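Local coordinates for protein alpha-toxin (Clostridium novyi, PDB 2VK9) that acts as a large clostridial toxin of the TcdA/TcdB family, its catalytic region being built on a GT-A fold around a mixed beta sheet, at residues S90-A96 against I363-E369; T484-Y488 against N502-F506. One frame throughout, in Å; residues are numbered along the deposited sequence.

Contact 1: S90-A96 against I363-E369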
# COMPACT_ATOMS: atom_id res chain seq x y z
N SER A 90 0.99 -23.55 -11.44
CA SER A 90 0.50 -22.66 -12.48
C SER A 90 1.45 -21.49 -12.62
O SER A 90 1.29 -20.65 -13.50
CB SER A 90 -0.92 -22.16 -12.16
OG SER A 90 -0.95 -21.46 -10.93
N ARG A 91 2.44 -21.42 -11.74
CA ARG A 91 3.54 -20.50 -11.96
C ARG A 91 4.69 -21.23 -12.65
O ARG A 91 5.86 -20.87 -12.53
CB ARG A 91 3.98 -19.77 -10.68
CG ARG A 91 4.35 -20.60 -9.49
CD ARG A 91 4.90 -19.68 -8.42
NE ARG A 91 4.41 -20.00 -7.08
CZ ARG A 91 4.43 -19.14 -6.06
NH1 ARG A 91 4.91 -17.91 -6.22
NH2 ARG A 91 3.96 -19.51 -4.87
N THR A 92 4.34 -22.25 -13.42
CA THR A 92 5.32 -22.94 -14.21
C THR A 92 5.20 -22.43 -15.65
O THR A 92 4.10 -22.30 -16.20
CB THR A 92 5.20 -24.47 -14.03
OG1 THR A 92 6.49 -24.99 -13.66
CG2 THR A 92 4.69 -25.19 -15.30
N SER A 93 6.35 -22.10 -16.24
CA SER A 93 6.39 -21.48 -17.57
C SER A 93 5.39 -20.31 -17.77
O SER A 93 4.68 -20.24 -18.77
CB SER A 93 6.22 -22.55 -18.66
OG SER A 93 4.86 -22.93 -18.80
N THR A 94 5.34 -19.40 -16.80
CA THR A 94 4.63 -18.13 -16.94
C THR A 94 5.37 -17.10 -16.12
O THR A 94 5.68 -17.33 -14.95
CB THR A 94 3.14 -18.18 -16.48
OG1 THR A 94 3.06 -18.34 -15.06
CG2 THR A 94 2.36 -19.31 -17.16
N ILE A 95 5.65 -15.96 -16.74
CA ILE A 95 6.42 -14.90 -16.09
C ILE A 95 5.70 -13.54 -16.12
O ILE A 95 4.80 -13.31 -16.94
CB ILE A 95 7.83 -14.78 -16.71
CG1 ILE A 95 7.74 -14.40 -18.18
CG2 ILE A 95 8.59 -16.09 -16.52
CD1 ILE A 95 9.02 -13.89 -18.74
N ALA A 96 6.10 -12.66 -15.21
CA ALA A 96 5.55 -11.31 -15.15
C ALA A 96 6.05 -10.49 -16.32
O ALA A 96 7.20 -10.65 -16.74
CB ALA A 96 5.96 -10.66 -13.87
N ILE A 363 10.52 -13.47 -13.63
CA ILE A 363 9.83 -13.78 -12.38
C ILE A 363 8.63 -14.69 -12.64
O ILE A 363 7.64 -14.23 -13.20
CB ILE A 363 9.37 -12.49 -11.66
CG1 ILE A 363 10.56 -11.54 -11.44
CG2 ILE A 363 8.65 -12.83 -10.34
CD1 ILE A 363 10.17 -10.09 -11.18
N LYS A 364 8.72 -15.96 -12.24
CA LYS A 364 7.58 -16.87 -12.36
C LYS A 364 6.40 -16.39 -11.50
O LYS A 364 6.57 -16.10 -10.32
CB LYS A 364 7.93 -18.31 -11.96
CG LYS A 364 9.26 -18.86 -12.42
CD LYS A 364 9.27 -19.25 -13.87
CE LYS A 364 10.64 -19.87 -14.23
NZ LYS A 364 11.00 -19.73 -15.69
N ILE A 365 5.22 -16.31 -12.07
CA ILE A 365 4.07 -15.85 -11.31
C ILE A 365 2.78 -16.50 -11.79
O ILE A 365 2.51 -16.57 -12.99
CB ILE A 365 3.94 -14.31 -11.30
CG1 ILE A 365 2.79 -13.88 -10.39
CG2 ILE A 365 3.73 -13.77 -12.69
CD1 ILE A 365 2.89 -12.46 -9.89
N SER A 366 1.99 -16.99 -10.84
CA SER A 366 0.71 -17.60 -11.15
C SER A 366 -0.31 -16.51 -11.49
O SER A 366 -0.30 -15.45 -10.87
CB SER A 366 0.22 -18.44 -9.97
OG SER A 366 -1.01 -19.07 -10.27
N GLN A 367 -1.18 -16.78 -12.46
CA GLN A 367 -2.24 -15.83 -12.81
C GLN A 367 -3.27 -15.62 -11.69
O GLN A 367 -4.15 -14.76 -11.80
CB GLN A 367 -2.94 -16.25 -14.10
CG GLN A 367 -3.79 -17.49 -13.96
CD GLN A 367 -4.73 -17.71 -15.15
OE1 GLN A 367 -5.29 -16.75 -15.71
NE2 GLN A 367 -4.90 -18.98 -15.53
N LEU A 368 -3.16 -16.40 -10.62
CA LEU A 368 -4.06 -16.31 -9.49
C LEU A 368 -3.54 -15.36 -8.41
O LEU A 368 -4.33 -14.80 -7.65
CB LEU A 368 -4.27 -17.70 -8.87
CG LEU A 368 -4.97 -18.81 -9.68
CD1 LEU A 368 -4.81 -20.14 -8.97
CD2 LEU A 368 -6.44 -18.49 -9.92
N GLU A 369 -2.22 -15.17 -8.36
CA GLU A 369 -1.55 -14.44 -7.27
C GLU A 369 -1.05 -13.05 -7.68
O GLU A 369 -1.02 -12.70 -8.86
CB GLU A 369 -0.40 -15.29 -6.69
CG GLU A 369 0.81 -15.49 -7.66
CD GLU A 369 1.89 -16.51 -7.17
OE1 GLU A 369 1.92 -16.89 -5.97
OE2 GLU A 369 2.73 -16.93 -8.02
O HOH W 1 -1.15 -19.20 -14.82
O HOH W 2 9.44 -11.50 -15.16

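Contact 2: T484-Y488 against N502-F506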
# COMPACT_ATOMS: atom_id res chain seq x y z
N THR A 484 -5.73 -10.60 -0.78
CA THR A 484 -5.05 -11.87 -0.70
C THR A 484 -5.91 -12.90 0.03
O THR A 484 -5.99 -14.07 -0.37
CB THR A 484 -3.73 -11.66 0.03
OG1 THR A 484 -2.88 -10.88 -0.80
CG2 THR A 484 -3.05 -12.93 0.28
N CYS A 485 -6.57 -12.46 1.10
CA CYS A 485 -7.48 -13.28 1.86
C CYS A 485 -8.72 -13.65 1.04
O CYS A 485 -9.20 -14.77 1.12
CB CYS A 485 -7.89 -12.53 3.12
SG CYS A 485 -8.81 -13.51 4.31
N ASP A 486 -9.22 -12.70 0.26
CA ASP A 486 -10.28 -12.93 -0.73
C ASP A 486 -9.94 -14.14 -1.60
O ASP A 486 -10.74 -15.05 -1.76
CB ASP A 486 -10.42 -11.71 -1.67
CG ASP A 486 -11.35 -10.62 -1.14
OD1 ASP A 486 -11.95 -10.78 -0.05
OD2 ASP A 486 -11.50 -9.58 -1.85
N THR A 487 -8.75 -14.12 -2.18
CA THR A 487 -8.35 -15.10 -3.16
C THR A 487 -8.21 -16.48 -2.53
O THR A 487 -8.75 -17.47 -3.03
CB THR A 487 -7.02 -14.69 -3.86
OG1 THR A 487 -7.19 -13.44 -4.52
CG2 THR A 487 -6.59 -15.73 -4.89
N TYR A 488 -7.50 -16.53 -1.40
CA TYR A 488 -7.14 -17.79 -0.78
C TYR A 488 -8.33 -18.50 -0.12
O TYR A 488 -8.37 -19.74 -0.07
CB TYR A 488 -6.01 -17.55 0.22
CG TYR A 488 -5.45 -18.78 0.90
CD1 TYR A 488 -4.58 -19.65 0.24
CD2 TYR A 488 -5.76 -19.05 2.23
CE1 TYR A 488 -4.05 -20.78 0.88
CE2 TYR A 488 -5.25 -20.17 2.88
CZ TYR A 488 -4.39 -21.02 2.21
OH TYR A 488 -3.91 -22.11 2.89
N ASN A 502 0.13 -18.25 5.88
CA ASN A 502 -0.58 -18.14 4.60
C ASN A 502 -0.14 -16.99 3.70
O ASN A 502 -0.20 -17.09 2.48
CB ASN A 502 -2.09 -18.10 4.83
CG ASN A 502 -2.70 -19.48 5.02
OD1 ASN A 502 -2.11 -20.49 4.62
ND2 ASN A 502 -3.88 -19.52 5.62
N GLN A 503 0.31 -15.90 4.31
CA GLN A 503 0.81 -14.76 3.57
C GLN A 503 2.07 -15.12 2.82
O GLN A 503 2.36 -14.54 1.79
CB GLN A 503 1.13 -13.62 4.52
CG GLN A 503 -0.07 -13.00 5.17
CD GLN A 503 0.30 -11.84 6.06
OE1 GLN A 503 1.41 -11.31 6.01
NE2 GLN A 503 -0.65 -11.44 6.89
N GLU A 504 2.82 -16.08 3.36
CA GLU A 504 4.08 -16.48 2.76
C GLU A 504 3.91 -16.87 1.29
O GLU A 504 4.80 -16.64 0.48
CB GLU A 504 4.73 -17.61 3.57
CG GLU A 504 6.24 -17.73 3.39
CD GLU A 504 6.90 -18.73 4.35
OE1 GLU A 504 6.27 -19.08 5.39
OE2 GLU A 504 8.06 -19.16 4.08
N ILE A 505 2.74 -17.41 0.96
CA ILE A 505 2.38 -17.79 -0.41
C ILE A 505 2.51 -16.61 -1.38
O ILE A 505 3.04 -16.75 -2.48
CB ILE A 505 0.92 -18.30 -0.48
CG1 ILE A 505 0.76 -19.58 0.34
CG2 ILE A 505 0.48 -18.54 -1.92
CD1 ILE A 505 -0.69 -19.89 0.68
N PHE A 506 2.01 -15.45 -0.97
CA PHE A 506 1.98 -14.30 -1.85
C PHE A 506 3.18 -13.40 -1.65
O PHE A 506 3.15 -12.25 -2.05
CB PHE A 506 0.70 -13.50 -1.60
CG PHE A 506 -0.54 -14.24 -1.92
CD1 PHE A 506 -1.14 -15.05 -0.97
CD2 PHE A 506 -1.12 -14.14 -3.17
CE1 PHE A 506 -2.30 -15.74 -1.26
CE2 PHE A 506 -2.28 -14.82 -3.48
CZ PHE A 506 -2.88 -15.62 -2.51

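Contact 1: S90-A96 against I363-E369
The two loops run antiparallel but pair over only a short length. Ile95 and Lys364 form a single non-hydrogen-bonded bridge, their CA atoms 4.4 Å apart. The bonds that frame it are Ile365 N to Thr94 O at 3.1 Å and Ala96 N to Ile363 O at 3.0 Å. Between them the CA-H groups of Lys364 and Ile95 lean on the same acceptors, each CA 3.2 Å from Thr94 O and Ile363 O respectively. Thr94 adds its side chain, OG1 donating to Ile365 O at 2.8 Å, and water 2 extends the pairing by joining Ala96 O to Ile363 N. Before this pair Thr92 and Ser93 loop away, and Arg91 lies against Ser366, CA to CA 4.1 Å.

Ser366 OG donates to Ser90 OG in a very short bond of 2.5 Å, while Ser90 OG also bonds to main-chain oxygens of helix 69-90. Arg91 CB packs on the Ser366 backbone, 3.4 Å from Ser366 N. A type I turn from Ser366 to Glu369 brings the carboxylate back, so that Glu369 OE2 accepts from Ser366 N at 2.9 Å. The same oxygen lies over a face of the Arg91 guanidinium, 3.0 Å from NH1, a salt bridge of charges alone. On the inner side Ala96 CB packs 4.0 Å from Ile365 CG2, near Ile390 of strand 382-391.

Its directed bonds are polar, over a floor of apolar packing. The serines and ion pair hold the helix 69-90 side, main-chain bonds at Thr94-Ala96 the run into strand 99-103, so loop 363-369 is fixed at both.

Contact 2: T484-Y488 against N502-F506
Asn502 opens the contact in helix 500-503. Its side chain reaches the far end of the Tyr488 ring, where Asn502 OD1 is 3.0 Å from Tyr488 OH. Gln503 turns away from helix 477-488 and spends its amide on Leu498 and Arg374; its carbonyl still shapes the contact, because Phe506 N donates to Gln503 O at 2.9 Å, closing a turn. In that turn Ile505 comes back toward the tyrosine, its CD1 3.5 Å from Tyr488 CE1 in apolar packing.

Phe506 closes the segment and makes the broadest use of the helix. Thr484 presents its methyl CG2 over one face of the phenyl ring, a CH-pi contact, while Thr484 OG1 bonds to Tyr480 O within its own helix. At the ring edge, Tyr488 CB lies 4.4 Å from Phe506 CE1 and Thr487 CG2 is the same distance from Phe506 CZ. Thr484, Thr487 and Tyr488 therefore offer one side of the helix, at i, i+3 and i+4, to a single phenylalanine.

Around this packing, Phe384 of strand 382-391 touches both Thr484 and Phe506, Leu396 and Thr397 of helix 396-422 meet Thr487 and Phe506, and helix 69-90 meets Tyr488 through Tyr80 and Arg84, with Phe506 also bonded through its backbone to Leu372 of strand 371-376.

In the fold
Contacts 1 and 2 adjoin, their centres 15 Å apart, and touch through Glu369, Leu368 and Arg91; Glu369 CB lies 3.8 Å from Phe506 CE2. Contact 1 continues on from helix 69-90, and contact 2 packs against that helix at Tyr80 and Arg84; both border strand 382-391. Both gather near the start of strand 371-376: contact 1 includes the loop leading into it, and contact 2 bonds to it. Contact 1 is the more peripheral, partly buried, and covers more area, 537 against 314 Å²; it relies on main-chain pairing, hydroxyls, waters and charge. Contact 2 is buried, closer to the centre of the chain, and works chiefly through aromatic rings and methyl groups set against a helix.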